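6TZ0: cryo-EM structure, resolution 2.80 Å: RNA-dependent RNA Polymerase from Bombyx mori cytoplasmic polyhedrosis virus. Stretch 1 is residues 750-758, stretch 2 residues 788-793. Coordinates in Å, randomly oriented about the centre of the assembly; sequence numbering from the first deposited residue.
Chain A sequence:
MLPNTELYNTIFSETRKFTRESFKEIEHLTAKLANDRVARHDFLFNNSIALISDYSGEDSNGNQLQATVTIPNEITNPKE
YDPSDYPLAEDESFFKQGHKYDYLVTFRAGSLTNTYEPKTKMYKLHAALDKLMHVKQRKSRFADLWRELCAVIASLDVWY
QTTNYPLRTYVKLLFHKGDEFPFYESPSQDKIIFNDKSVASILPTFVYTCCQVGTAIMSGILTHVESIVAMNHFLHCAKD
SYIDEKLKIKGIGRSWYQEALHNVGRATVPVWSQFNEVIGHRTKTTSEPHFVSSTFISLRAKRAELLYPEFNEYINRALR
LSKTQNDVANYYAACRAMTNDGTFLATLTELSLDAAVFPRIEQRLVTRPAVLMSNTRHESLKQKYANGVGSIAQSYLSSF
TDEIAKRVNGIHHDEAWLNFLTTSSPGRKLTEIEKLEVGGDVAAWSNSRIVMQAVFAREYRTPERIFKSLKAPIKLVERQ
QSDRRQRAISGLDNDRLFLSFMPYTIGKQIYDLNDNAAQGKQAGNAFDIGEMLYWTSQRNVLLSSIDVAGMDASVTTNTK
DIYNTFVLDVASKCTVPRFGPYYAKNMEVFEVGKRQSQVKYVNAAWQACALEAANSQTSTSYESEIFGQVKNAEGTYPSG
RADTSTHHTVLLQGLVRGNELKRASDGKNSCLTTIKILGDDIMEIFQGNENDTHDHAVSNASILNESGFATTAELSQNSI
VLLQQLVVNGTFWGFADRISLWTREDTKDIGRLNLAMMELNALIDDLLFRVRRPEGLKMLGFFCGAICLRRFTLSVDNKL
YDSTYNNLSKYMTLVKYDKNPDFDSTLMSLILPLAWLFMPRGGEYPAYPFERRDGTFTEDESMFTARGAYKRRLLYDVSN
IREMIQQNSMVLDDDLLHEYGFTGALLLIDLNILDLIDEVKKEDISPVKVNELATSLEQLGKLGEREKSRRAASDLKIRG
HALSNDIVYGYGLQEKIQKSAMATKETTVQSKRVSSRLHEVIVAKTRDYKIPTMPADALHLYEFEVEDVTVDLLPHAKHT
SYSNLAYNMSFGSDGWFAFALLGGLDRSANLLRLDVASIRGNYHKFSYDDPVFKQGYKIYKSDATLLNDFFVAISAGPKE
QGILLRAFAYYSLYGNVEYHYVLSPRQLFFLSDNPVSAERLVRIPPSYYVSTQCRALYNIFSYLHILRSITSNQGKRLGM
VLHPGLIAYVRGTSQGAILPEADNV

Stretch 1 750-758: IGRLNLAMM
Stretch 2 (788-793) CLRRFT

Stretch 1 of this viral RNA polymerase runs as an irregular loop that passes into a helix, which includes Leu755 to Met758 and continues beyond it; stretch 2 is a turn leading into a strand at Arg791. No hydrogen bond joins them. The contact is a small apolar fit, 285 Å² summed over both sides, in which Leu789 is the principal bump and Leu753, Ala756 and Met757 form the hollow that receives it.

The register is set by two pairs: CA of Leu753 lies 7.0 Å from CA of Leu789. CA of Gly751 lies 8.9 Å from CA of Phe792, so that the two stretches of the one chain run in roughly opposite senses across the contact. Leu789 (phi/psi -102/12) points its CB toward stretch 1, and its m,t rotamer (-50°, 170°) spreads the two methyls over the helix at Ala756 and Met757. CD2 of Leu789 lies 3.7 Å from CB of Ala756, whose CB points toward it; the short alanine side chain leaves room for the leucine to approach the helix. CD1 of Leu789 packs 3.2 Å from SD of Met757, a tight approach. The CA-to-CB bond of Met757 points sideways to stretch 2, and the side chain folds through an m,m,m conformation (-75°, -58°, -69°), which brings its sulfur against that methyl. Leu789 gives up 109 Å² to stretch 1, the largest share of any residue here.

Leu753 closes the hollow from the loop. Its backbone takes a left-handed conformation (72/-9), and its CB points toward stretch 2. With chi1 at -172° and chi2 off-well at 144°, its CG comes to 4.3 Å from CB of Leu789, while its CD1 reaches the backbone, 3.3 Å from O of Leu789 and 4.3 Å from O of Arg791. A branched apolar side chain thus covers both the root of Leu789 and the adjoining main chain.

Farther along, the contact thins. Phe792 starts out sideways, but with chi1 at -164° and chi2 at 69° the end of its ring comes nearer, placing CE1 4.2 Å from O of Gly751. That oxygen lies at the ring edge, near its plane. Gly751 adopts phi/psi 79/-73, where a CB would be jammed against the carbonyl oxygen of Ile750, so the backbone itself calls for glycine. Around it the loop turns tightly, with N of Arg752 donating a 2.9 Å hydrogen bond to O of Ile750 across the glycine; in the helix, N of Met758 donates to O of Asn754 at 3.0 Å. Arg752, Arg790 and Arg791 direct their CB atoms away, leaving the interface to apolar groups and backbone.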

# COMPACT_ATOMS: atom_id res chain seq x y z
N ILE A 750 1.99 -4.32 -25.09
CA ILE A 750 2.61 -2.99 -25.12
C ILE A 750 1.77 -2.05 -25.97
O ILE A 750 1.29 -1.02 -25.49
CB ILE A 750 4.06 -3.06 -25.63
CG1 ILE A 750 4.98 -3.75 -24.60
CG2 ILE A 750 4.58 -1.66 -25.94
CD1 ILE A 750 5.16 -5.25 -24.79
N GLY A 751 1.58 -2.40 -27.24
CA GLY A 751 0.83 -1.55 -28.13
C GLY A 751 1.60 -0.36 -28.65
O GLY A 751 2.02 -0.35 -29.82
N ARG A 752 1.83 0.64 -27.79
CA ARG A 752 2.24 1.96 -28.26
C ARG A 752 3.70 1.98 -28.71
O ARG A 752 4.03 2.63 -29.71
CB ARG A 752 1.99 2.99 -27.17
CG ARG A 752 2.32 4.42 -27.57
CD ARG A 752 1.32 4.95 -28.58
NE ARG A 752 1.70 6.30 -29.02
CZ ARG A 752 1.35 7.42 -28.39
NH1 ARG A 752 0.61 7.36 -27.29
NH2 ARG A 752 1.74 8.59 -28.87
N LEU A 753 4.59 1.34 -27.94
CA LEU A 753 5.97 1.00 -28.27
C LEU A 753 6.91 2.21 -28.30
O LEU A 753 8.14 2.06 -28.37
CB LEU A 753 6.01 0.20 -29.59
CG LEU A 753 7.24 -0.50 -30.18
CD1 LEU A 753 6.82 -1.78 -30.84
CD2 LEU A 753 7.86 0.39 -31.23
N ASN A 754 6.36 3.42 -28.21
CA ASN A 754 7.12 4.56 -27.72
C ASN A 754 7.23 4.50 -26.20
O ASN A 754 8.29 4.79 -25.63
CB ASN A 754 6.44 5.85 -28.17
CG ASN A 754 7.28 7.09 -27.93
OD1 ASN A 754 8.44 7.01 -27.51
ND2 ASN A 754 6.69 8.25 -28.18
N LEU A 755 6.14 4.10 -25.54
CA LEU A 755 6.13 3.81 -24.12
C LEU A 755 7.09 2.68 -23.75
O LEU A 755 7.68 2.71 -22.67
CB LEU A 755 4.72 3.44 -23.67
CG LEU A 755 3.72 4.50 -23.18
CD1 LEU A 755 4.21 5.12 -21.88
CD2 LEU A 755 3.45 5.59 -24.21
N ALA A 756 7.26 1.69 -24.64
CA ALA A 756 8.20 0.61 -24.39
C ALA A 756 9.64 1.12 -24.39
O ALA A 756 10.44 0.71 -23.54
CB ALA A 756 8.03 -0.49 -25.43
N MET A 757 9.97 2.01 -25.32
CA MET A 757 11.30 2.60 -25.31
C MET A 757 11.50 3.53 -24.13
O MET A 757 12.62 3.62 -23.61
CB MET A 757 11.57 3.35 -26.61
CG MET A 757 11.84 2.45 -27.78
SD MET A 757 13.26 1.40 -27.43
CE MET A 757 14.58 2.60 -27.45
N MET A 758 10.44 4.20 -23.68
CA MET A 758 10.57 5.05 -22.50
C MET A 758 10.81 4.21 -21.25
O MET A 758 11.62 4.58 -20.39
CB MET A 758 9.33 5.92 -22.33
CG MET A 758 9.47 6.99 -21.25
SD MET A 758 8.04 8.05 -21.03
CE MET A 758 6.95 6.97 -20.11
N CYS A 788 13.65 -6.98 -30.06
CA CYS A 788 12.39 -7.03 -29.31
C CYS A 788 11.29 -6.03 -29.67
O CYS A 788 10.12 -6.40 -29.69
CB CYS A 788 12.67 -6.98 -27.81
SG CYS A 788 13.73 -8.32 -27.23
N LEU A 789 11.66 -4.79 -29.92
CA LEU A 789 10.67 -3.74 -30.22
C LEU A 789 10.50 -3.36 -31.69
O LEU A 789 9.87 -2.36 -32.00
CB LEU A 789 10.99 -2.48 -29.41
CG LEU A 789 11.23 -2.66 -27.91
CD1 LEU A 789 11.77 -1.38 -27.31
CD2 LEU A 789 9.95 -3.08 -27.20
N ARG A 790 11.07 -4.15 -32.60
CA ARG A 790 11.02 -3.83 -34.03
C ARG A 790 9.82 -4.29 -34.88
O ARG A 790 9.76 -3.95 -36.06
CB ARG A 790 12.32 -4.29 -34.69
CG ARG A 790 12.59 -3.62 -36.02
CD ARG A 790 14.04 -3.78 -36.42
NE ARG A 790 14.31 -3.21 -37.73
CZ ARG A 790 15.49 -3.24 -38.32
NH1 ARG A 790 16.52 -3.82 -37.72
NH2 ARG A 790 15.65 -2.69 -39.51
N ARG A 791 8.88 -5.03 -34.31
CA ARG A 791 7.75 -5.53 -35.11
C ARG A 791 6.39 -4.87 -34.89
O ARG A 791 5.92 -4.76 -33.76
CB ARG A 791 7.59 -7.04 -34.90
CG ARG A 791 8.74 -7.87 -35.43
CD ARG A 791 8.28 -9.30 -35.62
NE ARG A 791 7.04 -9.35 -36.39
CZ ARG A 791 6.53 -10.46 -36.92
NH1 ARG A 791 5.40 -10.40 -37.61
NH2 ARG A 791 7.16 -11.61 -36.77
N PHE A 792 5.78 -4.43 -35.98
CA PHE A 792 4.46 -3.81 -35.94
C PHE A 792 3.52 -4.38 -37.01
O PHE A 792 3.85 -4.38 -38.19
CB PHE A 792 4.61 -2.30 -36.13
CG PHE A 792 3.41 -1.51 -35.73
CD1 PHE A 792 3.03 -1.41 -34.40
CD2 PHE A 792 2.66 -0.83 -36.68
CE1 PHE A 792 1.93 -0.68 -34.03
CE2 PHE A 792 1.55 -0.09 -36.31
CZ PHE A 792 1.19 -0.01 -34.98
N THR A 793 2.34 -4.86 -36.61
CA THR A 793 1.35 -5.37 -37.55
C THR A 793 0.12 -4.48 -37.49
O THR A 793 -0.33 -4.11 -36.40
CB THR A 793 0.98 -6.81 -37.23
OG1 THR A 793 0.41 -6.89 -35.92
CG2 THR A 793 2.20 -7.70 -37.30